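Local coordinates for uncharacterized protein (Desulfotomaculum acetoxidans, PDB 3U4Y) that is of unknown function but folds as a seven-bladed beta-propeller related to the lactonase family, at residues Thr242-Asn247 with Val258-His263; Thr285-Ser290 with Phe300-Lys305; Pro223-Val228 with Tyr236-Ser241; Ile196-Gly201 with Thr219-Gly224. One frame throughout, in Å; residues are numbered along the deposited sequence.

Contact 1 (Thr242-Asn247 with Val258-His263); sequences TVDVFN and VKSFGH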
loop_
_atom_site.group_PDB
_atom_site.type_symbol
_atom_site.label_atom_id
_atom_site.label_comp_id
_atom_site.label_asym_id
_atom_site.label_seq_id
_atom_site.Cartn_x
_atom_site.Cartn_y
_atom_site.Cartn_z
ATOM N N THR A 242 -5.083 -7.924 15.882
ATOM C CA THR A 242 -4.200 -6.974 16.524
ATOM C C THR A 242 -3.402 -6.110 15.571
ATOM O O THR A 242 -3.218 -6.438 14.396
ATOM C CB THR A 242 -3.174 -7.701 17.413
ATOM O OG1 THR A 242 -2.372 -8.570 16.607
ATOM C CG2 THR A 242 -3.867 -8.518 18.474
ATOM N N VAL A 243 -2.923 -4.994 16.107
ATOM C CA VAL A 243 -1.734 -4.359 15.575
ATOM C C VAL A 243 -0.573 -4.875 16.391
ATOM O O VAL A 243 -0.672 -4.992 17.605
ATOM C CB VAL A 243 -1.744 -2.866 15.764
ATOM C CG1 VAL A 243 -0.533 -2.260 15.052
ATOM C CG2 VAL A 243 -3.034 -2.301 15.251
ATOM N N ASP A 244 0.510 -5.209 15.711
ATOM C CA ASP A 244 1.755 -5.579 16.357
ATOM C C ASP A 244 2.771 -4.494 16.093
ATOM O O ASP A 244 2.904 -4.024 14.968
ATOM C CB ASP A 244 2.276 -6.907 15.801
ATOM C CG ASP A 244 1.382 -8.047 16.158
ATOM O OD1 ASP A 244 0.569 -7.865 17.080
ATOM O OD2 ASP A 244 1.467 -9.110 15.525
ATOM N N VAL A 245 3.490 -4.076 17.118
ATOM C CA VAL A 245 4.584 -3.183 16.845
ATOM C C VAL A 245 5.941 -3.846 17.099
ATOM O O VAL A 245 6.136 -4.538 18.096
ATOM C CB VAL A 245 4.399 -1.825 17.568
ATOM C CG1 VAL A 245 3.392 -1.961 18.685
ATOM C CG2 VAL A 245 5.720 -1.276 18.048
ATOM N N PHE A 246 6.855 -3.665 16.153
ATOM C CA PHE A 246 8.227 -4.109 16.326
ATOM C C PHE A 246 9.180 -2.929 16.261
ATOM O O PHE A 246 8.855 -1.895 15.717
ATOM C CB PHE A 246 8.625 -5.069 15.219
ATOM C CG PHE A 246 7.729 -6.252 15.083
ATOM C CD1 PHE A 246 6.387 -6.090 14.751
ATOM C CD2 PHE A 246 8.234 -7.532 15.242
ATOM C CE1 PHE A 246 5.551 -7.187 14.601
ATOM C CE2 PHE A 246 7.417 -8.626 15.092
ATOM C CZ PHE A 246 6.070 -8.457 14.773
ATOM N N ASN A 247 10.369 -3.105 16.810
ATOM C CA ASN A 247 11.453 -2.172 16.598
ATOM C C ASN A 247 12.346 -2.761 15.541
ATOM O O ASN A 247 12.490 -3.970 15.471
ATOM C CB ASN A 247 12.267 -2.016 17.870
ATOM C CG ASN A 247 11.630 -1.074 18.859
ATOM O OD1 ASN A 247 11.461 -1.422 20.032
ATOM N ND2 ASN A 247 11.290 0.136 18.404
ATOM N N VAL A 258 7.763 -5.697 20.239
ATOM C CA VAL A 258 7.591 -4.802 21.361
ATOM C C VAL A 258 6.290 -5.098 22.065
ATOM O O VAL A 258 6.282 -5.461 23.240
ATOM C CB VAL A 258 7.581 -3.359 20.899
ATOM C CG1 VAL A 258 7.361 -2.438 22.070
ATOM C CG2 VAL A 258 8.879 -3.043 20.197
ATOM N N LYS A 259 5.188 -4.938 21.341
ATOM C CA LYS A 259 3.875 -5.233 21.891
ATOM C C LYS A 259 2.798 -5.262 20.823
ATOM O O LYS A 259 3.033 -4.932 19.662
ATOM C CB LYS A 259 3.499 -4.194 22.932
ATOM C CG LYS A 259 3.365 -2.814 22.353
ATOM C CD LYS A 259 2.310 -2.038 23.111
ATOM C CE LYS A 259 2.313 -0.579 22.719
ATOM N NZ LYS A 259 3.656 0.032 22.939
ATOM N N SER A 260 1.605 -5.652 21.243
ATOM C CA SER A 260 0.456 -5.721 20.359
ATOM C C SER A 260 -0.738 -5.150 21.066
ATOM O O SER A 260 -0.748 -5.031 22.286
ATOM C CB SER A 260 0.169 -7.162 19.981
ATOM O OG SER A 260 0.677 -8.048 20.962
ATOM N N PHE A 261 -1.736 -4.753 20.299
ATOM C CA PHE A 261 -3.001 -4.335 20.882
ATOM C C PHE A 261 -4.082 -4.693 19.895
ATOM O O PHE A 261 -3.835 -4.729 18.693
ATOM C CB PHE A 261 -3.017 -2.847 21.280
ATOM C CG PHE A 261 -2.788 -1.886 20.138
ATOM C CD1 PHE A 261 -3.842 -1.476 19.331
ATOM C CD2 PHE A 261 -1.530 -1.352 19.900
ATOM C CE1 PHE A 261 -3.637 -0.577 18.287
ATOM C CE2 PHE A 261 -1.315 -0.456 18.862
ATOM C CZ PHE A 261 -2.374 -0.069 18.053
ATOM N N GLY A 262 -5.263 -5.015 20.401
ATOM C CA GLY A 262 -6.331 -5.474 19.538
ATOM C C GLY A 262 -7.184 -4.335 19.023
ATOM O O GLY A 262 -7.623 -3.472 19.785
ATOM N N HIS A 263 -7.438 -4.331 17.724
ATOM C CA HIS A 263 -8.262 -3.279 17.162
ATOM C C HIS A 263 -9.767 -3.511 17.351
ATOM O O HIS A 263 -10.567 -2.580 17.245
ATOM C CB HIS A 263 -7.915 -3.050 15.699
ATOM C CG HIS A 263 -7.712 -4.305 14.917
ATOM N ND1 HIS A 263 -8.617 -5.342 14.925
ATOM C CD2 HIS A 263 -6.714 -4.682 14.079
ATOM C CE1 HIS A 263 -8.182 -6.308 14.135
ATOM N NE2 HIS A 263 -7.030 -5.931 13.607
#
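The outer hairpin of a propeller blade, here strands 242-249 and 254-262, is a good place to see how a beta bulge and a cross-strand aromatic share one ladder. Segments 242-247 and 258-262 run antiparallel, their directions 164° apart. V243 and F261 form a hydrogen-bonded pair, with V243 N reaching F261 O at 2.8 Å nearly along its C=O axis and F261 N returning to V243 O. Further along, V245 N donates an almost straight bond to K259 O. V245 O then receives V258 N at 2.9 Å and, more weakly, K259 N, so that V258 and K259 both face V245 in a classic bulge.

The side chain of V243 can be followed outward from this ladder. Its CB stands over one face of the F261 ring, 3.9 Å from the centroid and 21° off the normal, a CH-pi contact displaced toward the rim. With chi1 at -174°, CG1 lies anti to the backbone N and only skirts the ring tip at CZ. CG2, beside the backbone N, packs 3.5 Å from F261 CE1. On the same face V245 CG1 touches K259 CG, while L287 of the next blade touches both V243 and F261.

The opposite face carries D244 and S260, and there D244 OD2 accepts a hydrogen bond from N220 N. Where the outer strand ends, H263 follows and bonds through NE2 to T239 O; its ring offers a face to T242 N, which lies 3.6 Å from H263 NE2.

Contact 2 (Thr285-Ser290 with Phe300-Lys305); sequences TKLFIS and FTISGK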
loop_
_atom_site.group_PDB
_atom_site.type_symbol
_atom_site.label_atom_id
_atom_site.label_comp_id
_atom_site.label_asym_id
_atom_site.label_seq_id
_atom_site.Cartn_x
_atom_site.Cartn_y
_atom_site.Cartn_z
ATOM N N THR A 285 1.797 9.599 15.160
ATOM C CA THR A 285 1.308 9.523 16.532
ATOM C C THR A 285 0.061 8.652 16.623
ATOM O O THR A 285 -0.282 8.137 17.692
ATOM C CB THR A 285 0.990 10.937 17.094
ATOM O OG1 THR A 285 -0.024 11.569 16.303
ATOM C CG2 THR A 285 2.216 11.807 17.049
ATOM N N LYS A 286 -0.624 8.505 15.493
ATOM C CA LYS A 286 -1.866 7.734 15.435
ATOM C C LYS A 286 -1.974 6.835 14.200
ATOM O O LYS A 286 -1.467 7.149 13.116
ATOM C CB LYS A 286 -3.109 8.634 15.590
ATOM C CG LYS A 286 -2.941 10.095 15.167
ATOM C CD LYS A 286 -3.977 11.008 15.871
ATOM C CE LYS A 286 -4.144 12.396 15.171
ATOM N NZ LYS A 286 -3.383 13.559 15.767
ATOM N N LEU A 287 -2.627 5.697 14.385
ATOM C CA LEU A 287 -2.888 4.783 13.283
ATOM C C LEU A 287 -4.324 4.895 12.793
ATOM O O LEU A 287 -5.270 4.959 13.581
ATOM C CB LEU A 287 -2.614 3.352 13.708
ATOM C CG LEU A 287 -1.180 3.203 14.186
ATOM C CD1 LEU A 287 -0.923 1.825 14.815
ATOM C CD2 LEU A 287 -0.272 3.457 13.011
ATOM N N PHE A 288 -4.469 4.929 11.478
ATOM C CA PHE A 288 -5.765 4.895 10.840
ATOM C C PHE A 288 -5.934 3.511 10.219
ATOM O O PHE A 288 -5.086 3.078 9.437
ATOM C CB PHE A 288 -5.832 6.002 9.783
ATOM C CG PHE A 288 -5.893 7.384 10.372
ATOM C CD1 PHE A 288 -7.105 8.048 10.498
ATOM C CD2 PHE A 288 -4.750 8.003 10.845
ATOM C CE1 PHE A 288 -7.170 9.302 11.061
ATOM C CE2 PHE A 288 -4.812 9.254 11.406
ATOM C CZ PHE A 288 -6.025 9.906 11.511
ATOM N N ILE A 289 -6.998 2.804 10.602
ATOM C CA ILE A 289 -7.275 1.460 10.076
ATOM C C ILE A 289 -8.565 1.424 9.255
ATOM O O ILE A 289 -9.610 1.915 9.709
ATOM C CB ILE A 289 -7.416 0.390 11.196
ATOM C CG1 ILE A 289 -6.229 0.404 12.157
ATOM C CG2 ILE A 289 -7.543 -0.967 10.600
ATOM C CD1 ILE A 289 -6.283 -0.687 13.209
ATOM N N SER A 290 -8.480 0.837 8.058
ATOM C CA SER A 290 -9.633 0.661 7.171
ATOM C C SER A 290 -10.173 -0.774 7.203
ATOM O O SER A 290 -9.735 -1.633 6.433
ATOM C CB SER A 290 -9.286 1.070 5.739
ATOM O OG SER A 290 -10.121 0.417 4.797
ATOM N N PHE A 300 -6.521 5.004 16.140
ATOM C CA PHE A 300 -5.906 4.653 17.392
ATOM C C PHE A 300 -4.677 5.491 17.544
ATOM O O PHE A 300 -4.155 6.032 16.573
ATOM C CB PHE A 300 -5.457 3.203 17.373
ATOM C CG PHE A 300 -6.572 2.223 17.270
ATOM C CD1 PHE A 300 -7.035 1.565 18.397
ATOM C CD2 PHE A 300 -7.154 1.941 16.043
ATOM C CE1 PHE A 300 -8.064 0.641 18.308
ATOM C CE2 PHE A 300 -8.185 1.022 15.942
ATOM C CZ PHE A 300 -8.642 0.370 17.080
ATOM N N THR A 301 -4.194 5.574 18.773
ATOM C CA THR A 301 -2.854 6.078 19.009
ATOM C C THR A 301 -1.934 4.872 18.916
ATOM O O THR A 301 -2.371 3.733 19.117
ATOM C CB THR A 301 -2.747 6.723 20.390
ATOM O OG1 THR A 301 -3.146 5.776 21.387
ATOM C CG2 THR A 301 -3.678 7.895 20.476
ATOM N N ILE A 302 -0.672 5.111 18.595
ATOM C CA ILE A 302 0.287 4.027 18.465
ATOM C C ILE A 302 0.490 3.264 19.774
ATOM O O ILE A 302 1.151 2.226 19.796
ATOM C CB ILE A 302 1.636 4.546 17.981
ATOM C CG1 ILE A 302 2.176 5.603 18.953
ATOM C CG2 ILE A 302 1.503 5.134 16.607
ATOM C CD1 ILE A 302 3.402 6.318 18.438
ATOM N N SER A 303 -0.068 3.773 20.867
ATOM C CA SER A 303 0.002 3.056 22.136
ATOM C C SER A 303 -1.180 2.109 22.301
ATOM O O SER A 303 -1.223 1.323 23.240
ATOM C CB SER A 303 0.071 4.022 23.311
ATOM O OG SER A 303 -0.919 5.034 23.204
ATOM N N GLY A 304 -2.135 2.188 21.380
ATOM C CA GLY A 304 -3.293 1.324 21.415
ATOM C C GLY A 304 -4.549 2.074 21.806
ATOM O O GLY A 304 -5.658 1.586 21.589
ATOM N N LYS A 305 -4.393 3.257 22.396
ATOM C CA LYS A 305 -5.566 4.026 22.778
ATOM C C LYS A 305 -6.406 4.283 21.539
ATOM O O LYS A 305 -5.915 4.814 20.531
ATOM C CB LYS A 305 -5.205 5.351 23.462
ATOM C CG LYS A 305 -6.434 6.206 23.858
ATOM C CD LYS A 305 -6.111 7.716 23.967
ATOM C CE LYS A 305 -7.306 8.599 23.537
ATOM N NZ LYS A 305 -6.915 9.985 23.107
#
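Chi1 of -65° puts CG of F300 anti to its carbonyl carbon, and the similar torsion of I289 (-52°), followed by an extended chi2, sends I289 CD1 obliquely toward the same ring. I289 CD1 meets the ring at F300 CE2, 3.7 Å away. L287 and I302 meet differently: their side chains cross at about a right angle, L287 CG lying 4.1 Å from I302 CG2.

Beneath these apolar groups runs the ladder of the two middle strands of a four-stranded propeller blade, 286-291 and 296-301. L287 and F300 are its hydrogen-bonded pair: F300 N donates to L287 O at 2.8 Å in the carbonyl plane, whereas L287 N approaches F300 O from above that plane. The ladder gives way to a type I turn from T301 to G304, which leads into the outermost strand. I302 N, inside the turn, still reaches back to T285 O, 3.2 Å away and again above the carbonyl plane. G304 N bonds to T301 O within the turn, and T301 N to K305 O just outside it. L287 and I302 also touch Y236 of the preceding blade, while T285 OG1 is held by N281 and N281 OD1 accepts the backbone N of K286.

Contact 3 (Pro223-Val228 with Tyr236-Ser241); sequences PGTIVV and YVLTES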
loop_
_atom_site.group_PDB
_atom_site.type_symbol
_atom_site.label_atom_id
_atom_site.label_comp_id
_atom_site.label_asym_id
_atom_site.label_seq_id
_atom_site.Cartn_x
_atom_site.Cartn_y
_atom_site.Cartn_z
ATOM N N PRO A 223 -1.147 -11.626 9.097
ATOM C CA PRO A 223 -0.599 -10.281 8.895
ATOM C C PRO A 223 -0.926 -9.677 7.525
ATOM O O PRO A 223 -0.630 -10.269 6.487
ATOM C CB PRO A 223 0.907 -10.505 9.030
ATOM C CG PRO A 223 1.114 -11.944 8.634
ATOM C CD PRO A 223 -0.087 -12.656 9.148
ATOM N N GLY A 224 -1.509 -8.482 7.526
ATOM C CA GLY A 224 -1.921 -7.853 6.288
ATOM C C GLY A 224 -0.987 -6.792 5.738
ATOM O O GLY A 224 -0.402 -6.954 4.666
ATOM N N THR A 225 -0.851 -5.693 6.465
ATOM C CA THR A 225 -0.156 -4.537 5.922
ATOM C C THR A 225 0.900 -4.007 6.885
ATOM O O THR A 225 0.713 -4.014 8.102
ATOM C CB THR A 225 -1.161 -3.419 5.445
ATOM O OG1 THR A 225 -1.111 -2.281 6.317
ATOM C CG2 THR A 225 -2.608 -3.974 5.353
ATOM N N ILE A 226 2.014 -3.560 6.309
ATOM C CA ILE A 226 3.178 -3.115 7.061
ATOM C C ILE A 226 3.340 -1.617 6.934
ATOM O O ILE A 226 3.577 -1.115 5.833
ATOM C CB ILE A 226 4.491 -3.718 6.485
ATOM C CG1 ILE A 226 4.342 -5.206 6.157
ATOM C CG2 ILE A 226 5.638 -3.494 7.434
ATOM C CD1 ILE A 226 3.484 -5.946 7.123
ATOM N N VAL A 227 3.222 -0.895 8.043
ATOM C CA VAL A 227 3.552 0.527 8.043
ATOM C C VAL A 227 4.879 0.710 8.744
ATOM O O VAL A 227 5.085 0.165 9.829
ATOM C CB VAL A 227 2.562 1.365 8.858
ATOM C CG1 VAL A 227 2.907 2.851 8.720
ATOM C CG2 VAL A 227 1.143 1.085 8.455
ATOM N N VAL A 228 5.775 1.490 8.157
ATOM C CA VAL A 228 7.013 1.803 8.866
ATOM C C VAL A 228 7.324 3.302 8.998
ATOM O O VAL A 228 7.387 4.032 8.011
ATOM C CB VAL A 228 8.240 0.972 8.348
ATOM C CG1 VAL A 228 7.890 0.142 7.093
ATOM C CG2 VAL A 228 9.481 1.857 8.151
ATOM N N TYR A 236 4.815 -1.328 12.224
ATOM C CA TYR A 236 3.465 -1.658 12.650
ATOM C C TYR A 236 2.839 -2.601 11.662
ATOM O O TYR A 236 2.844 -2.335 10.458
ATOM C CB TYR A 236 2.607 -0.401 12.733
ATOM C CG TYR A 236 3.127 0.646 13.690
ATOM C CD1 TYR A 236 2.831 0.589 15.049
ATOM C CD2 TYR A 236 3.911 1.688 13.235
ATOM C CE1 TYR A 236 3.294 1.536 15.913
ATOM C CE2 TYR A 236 4.383 2.639 14.093
ATOM C CZ TYR A 236 4.074 2.566 15.432
ATOM O OH TYR A 236 4.564 3.540 16.279
ATOM N N VAL A 237 2.270 -3.685 12.183
ATOM C CA VAL A 237 1.708 -4.737 11.353
ATOM C C VAL A 237 0.237 -4.972 11.653
ATOM O O VAL A 237 -0.140 -5.171 12.803
ATOM C CB VAL A 237 2.478 -6.031 11.567
ATOM C CG1 VAL A 237 1.935 -7.132 10.666
ATOM C CG2 VAL A 237 3.953 -5.785 11.309
ATOM N N LEU A 238 -0.595 -4.948 10.611
ATOM C CA LEU A 238 -2.037 -5.157 10.779
ATOM C C LEU A 238 -2.437 -6.633 10.699
ATOM O O LEU A 238 -2.123 -7.339 9.742
ATOM C CB LEU A 238 -2.825 -4.318 9.765
ATOM C CG LEU A 238 -4.359 -4.359 9.703
ATOM C CD1 LEU A 238 -5.026 -3.982 11.018
ATOM C CD2 LEU A 238 -4.833 -3.455 8.589
ATOM N N THR A 239 -3.155 -7.074 11.719
ATOM C CA THR A 239 -3.479 -8.474 11.906
ATOM C C THR A 239 -4.993 -8.681 11.952
ATOM O O THR A 239 -5.761 -7.732 12.062
ATOM C CB THR A 239 -2.786 -8.966 13.199
ATOM O OG1 THR A 239 -1.412 -9.236 12.892
ATOM C CG2 THR A 239 -3.476 -10.211 13.841
ATOM N N GLU A 240 -5.421 -9.928 11.853
ATOM C CA GLU A 240 -6.815 -10.253 12.031
ATOM C C GLU A 240 -7.366 -9.589 13.284
ATOM O O GLU A 240 -8.447 -9.029 13.255
ATOM C CB GLU A 240 -6.964 -11.761 12.133
ATOM C CG GLU A 240 -8.379 -12.246 12.326
ATOM C CD GLU A 240 -8.440 -13.754 12.447
ATOM O OE1 GLU A 240 -7.486 -14.347 13.004
ATOM O OE2 GLU A 240 -9.435 -14.346 11.981
ATOM N N SER A 241 -6.619 -9.640 14.383
ATOM C CA SER A 241 -7.133 -9.192 15.682
ATOM C C SER A 241 -6.333 -8.061 16.306
ATOM O O SER A 241 -6.839 -7.324 17.163
ATOM C CB SER A 241 -7.184 -10.358 16.661
ATOM O OG SER A 241 -8.236 -11.252 16.322
#
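A valine branch fitted between two neighbours marks the inner hairpin of this propeller blade. V237 has CG1 anti to the backbone N (chi1 -178°), which pushes this methyl into the notch between the P223 ring and the tip of I226: V237 CG1 is 3.9 Å from P223 CB and 4.0 Å from I226 CD1. The I226 chain lies alongside V237, pointing the same way, and P223 and I226 of 223-228 form two sides of the notch; I200 of the preceding blade also comes up to this methyl.

On the other face the bumps are paired rather than interlocked. T225 CG2 runs beside L238 CD2 at 4.0 Å, and V227 packs at the level of CB against Y236 CB. The Y236 ring turns an edge toward V227 O.

The backbone holds these profiles in step. V227 N to Y236 O and Y236 N to V227 O, both 2.8 Å, make a hydrogen-bonded antiparallel pair. L238 N donates to T225 O. At the other end of the ladder, G224 N makes a nearly straight bond of 2.6 Å to L238 O.

The surroundings are all strand and loop. The face bearing T225, V227, Y236 and L238 packs on M278 and L280 of strand 278-280 in the next blade, and strand 242-249 continues the sheet beyond 234-238.

Contact 4 (Ile196-Gly201 with Thr219-Gly224); sequences IGNSIG and TNNLPG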
loop_
_atom_site.group_PDB
_atom_site.type_symbol
_atom_site.label_atom_id
_atom_site.label_comp_id
_atom_site.label_asym_id
_atom_site.label_seq_id
_atom_site.Cartn_x
_atom_site.Cartn_y
_atom_site.Cartn_z
ATOM N N ILE A 196 -0.042 -16.903 5.742
ATOM C CA ILE A 196 -0.262 -18.093 6.546
ATOM C C ILE A 196 0.959 -18.430 7.394
ATOM O O ILE A 196 0.814 -18.933 8.499
ATOM C CB ILE A 196 -0.755 -19.316 5.743
ATOM C CG1 ILE A 196 0.192 -19.630 4.604
ATOM C CG2 ILE A 196 -2.152 -19.085 5.206
ATOM C CD1 ILE A 196 -0.125 -20.948 3.936
ATOM N N GLY A 197 2.153 -18.123 6.887
ATOM C CA GLY A 197 3.384 -18.284 7.644
ATOM C C GLY A 197 3.321 -17.504 8.944
ATOM O O GLY A 197 4.011 -17.836 9.907
ATOM N N ASN A 198 2.485 -16.467 8.983
ATOM C CA ASN A 198 2.360 -15.622 10.173
ATOM C C ASN A 198 3.706 -15.081 10.604
ATOM O O ASN A 198 4.137 -15.276 11.730
ATOM C CB ASN A 198 1.770 -16.414 11.312
ATOM C CG ASN A 198 0.297 -16.492 11.245
ATOM O OD1 ASN A 198 -0.344 -15.760 10.494
ATOM N ND2 ASN A 198 -0.273 -17.364 12.051
ATOM N N SER A 199 4.357 -14.393 9.682
ATOM C CA SER A 199 5.719 -13.946 9.852
ATOM C C SER A 199 5.988 -12.794 8.891
ATOM O O SER A 199 5.428 -12.722 7.795
ATOM C CB SER A 199 6.671 -15.081 9.512
ATOM O OG SER A 199 6.785 -15.237 8.101
ATOM N N ILE A 200 6.856 -11.890 9.304
ATOM C CA ILE A 200 7.374 -10.905 8.391
ATOM C C ILE A 200 8.718 -11.412 7.887
ATOM O O ILE A 200 9.534 -11.902 8.657
ATOM C CB ILE A 200 7.529 -9.518 9.072
ATOM C CG1 ILE A 200 6.186 -8.801 9.144
ATOM C CG2 ILE A 200 8.452 -8.624 8.268
ATOM C CD1 ILE A 200 5.193 -9.448 10.020
ATOM N N GLY A 201 8.937 -11.314 6.586
ATOM C CA GLY A 201 10.247 -11.571 6.030
ATOM C C GLY A 201 10.984 -10.254 5.921
ATOM O O GLY A 201 10.367 -9.198 5.810
ATOM N N THR A 219 4.322 -13.325 13.828
ATOM C CA THR A 219 3.310 -12.364 14.233
ATOM C C THR A 219 2.037 -13.080 14.652
ATOM O O THR A 219 1.917 -14.303 14.509
ATOM C CB THR A 219 2.914 -11.486 13.067
ATOM O OG1 THR A 219 2.043 -12.230 12.216
ATOM C CG2 THR A 219 4.123 -11.095 12.280
ATOM N N ASN A 220 1.079 -12.310 15.153
ATOM C CA ASN A 220 -0.230 -12.856 15.447
ATOM C C ASN A 220 -0.910 -13.321 14.173
ATOM O O ASN A 220 -0.425 -13.096 13.062
ATOM C CB ASN A 220 -1.103 -11.814 16.126
ATOM C CG ASN A 220 -0.654 -11.503 17.523
ATOM O OD1 ASN A 220 -0.137 -10.422 17.786
ATOM N ND2 ASN A 220 -0.854 -12.444 18.436
ATOM N N ASN A 221 -2.065 -13.939 14.328
ATOM C CA ASN A 221 -2.723 -14.511 13.173
ATOM C C ASN A 221 -3.004 -13.533 12.036
ATOM O O ASN A 221 -3.741 -12.553 12.201
ATOM C CB ASN A 221 -4.013 -15.210 13.583
ATOM C CG ASN A 221 -4.507 -16.161 12.527
ATOM O OD1 ASN A 221 -3.726 -16.667 11.706
ATOM N ND2 ASN A 221 -5.810 -16.411 12.533
ATOM N N LEU A 222 -2.385 -13.817 10.893
ATOM C CA LEU A 222 -2.841 -13.308 9.612
ATOM C C LEU A 222 -2.445 -11.858 9.355
ATOM O O LEU A 222 -3.287 -10.968 9.381
ATOM C CB LEU A 222 -4.353 -13.490 9.519
ATOM C CG LEU A 222 -4.871 -14.351 8.359
ATOM C CD1 LEU A 222 -4.082 -15.643 8.229
ATOM C CD2 LEU A 222 -6.331 -14.644 8.542
ATOM N N PRO A 223 -1.147 -11.626 9.097
ATOM C CA PRO A 223 -0.599 -10.281 8.895
ATOM C C PRO A 223 -0.926 -9.677 7.525
ATOM O O PRO A 223 -0.630 -10.269 6.487
ATOM C CB PRO A 223 0.907 -10.505 9.030
ATOM C CG PRO A 223 1.114 -11.944 8.634
ATOM C CD PRO A 223 -0.087 -12.656 9.148
ATOM N N GLY A 224 -1.509 -8.482 7.526
ATOM C CA GLY A 224 -1.921 -7.853 6.288
ATOM C C GLY A 224 -0.987 -6.792 5.738
ATOM O O GLY A 224 -0.402 -6.954 4.666
#
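N198 OD1 is gripped by a single hydrogen bond across the contact, from L222 N at 2.8 Å with an angle of 161° at the hydrogen, the donor standing above the plane of the side-chain carbonyl. P223 CD closes in on the same oxygen, N198 OD1, at 3.4 Å, an apolar neighbour beside the bond. A chi1 of -82°, with CG anti to the carbonyl carbon, swings the amide into the bend formed by residues 219-224; there its ND2 lies near N221 OD1, the two amides turned 84° apart.

The backbone of N198 adds a second tie, N198 O accepting T219 N at 2.9 Å, again from above the carbonyl plane. N198 and S199 both face N194 in a G1 beta bulge at the start of strand 199-204. T219 OG1, between its backbone N and carbonyl carbon, donates to N220 O at 2.7 Å on a lone pair and thereby braces the bend from within.

This bend is the connection between two propeller blades, leaving strand 212-218 and heading for strand 226-228. The side chain of N220 is about 4 Å from a bound Tris molecule, probably from the crystallisation liquor. Since both cross-segment bonds join neutral amide groups, the tie between hairpin turn and blade linker probably depends little on ionisation.

Along the chain the order is contact 4, contact 3, contact 1, contact 2, a walk across three consecutive blades of the propeller. Contact 4 joins the blade spanning 178-218 to the linker that opens the next, and shares P223 and G224 with contact 3, its centre 8 Å away. Contacts 3 and 1 are the inner and outer hairpins of one sheet spanning 226-262, joined where D244 O meets V237 N at 2.9 Å. Contact 2 lies in the following blade, its centre 10 Å from that of contact 1 and 20 Å from that of contact 4, which it does not touch. In these three blades, neighbours meet through apolar side chains, and a linker held by hydrogen bonds joins two of them.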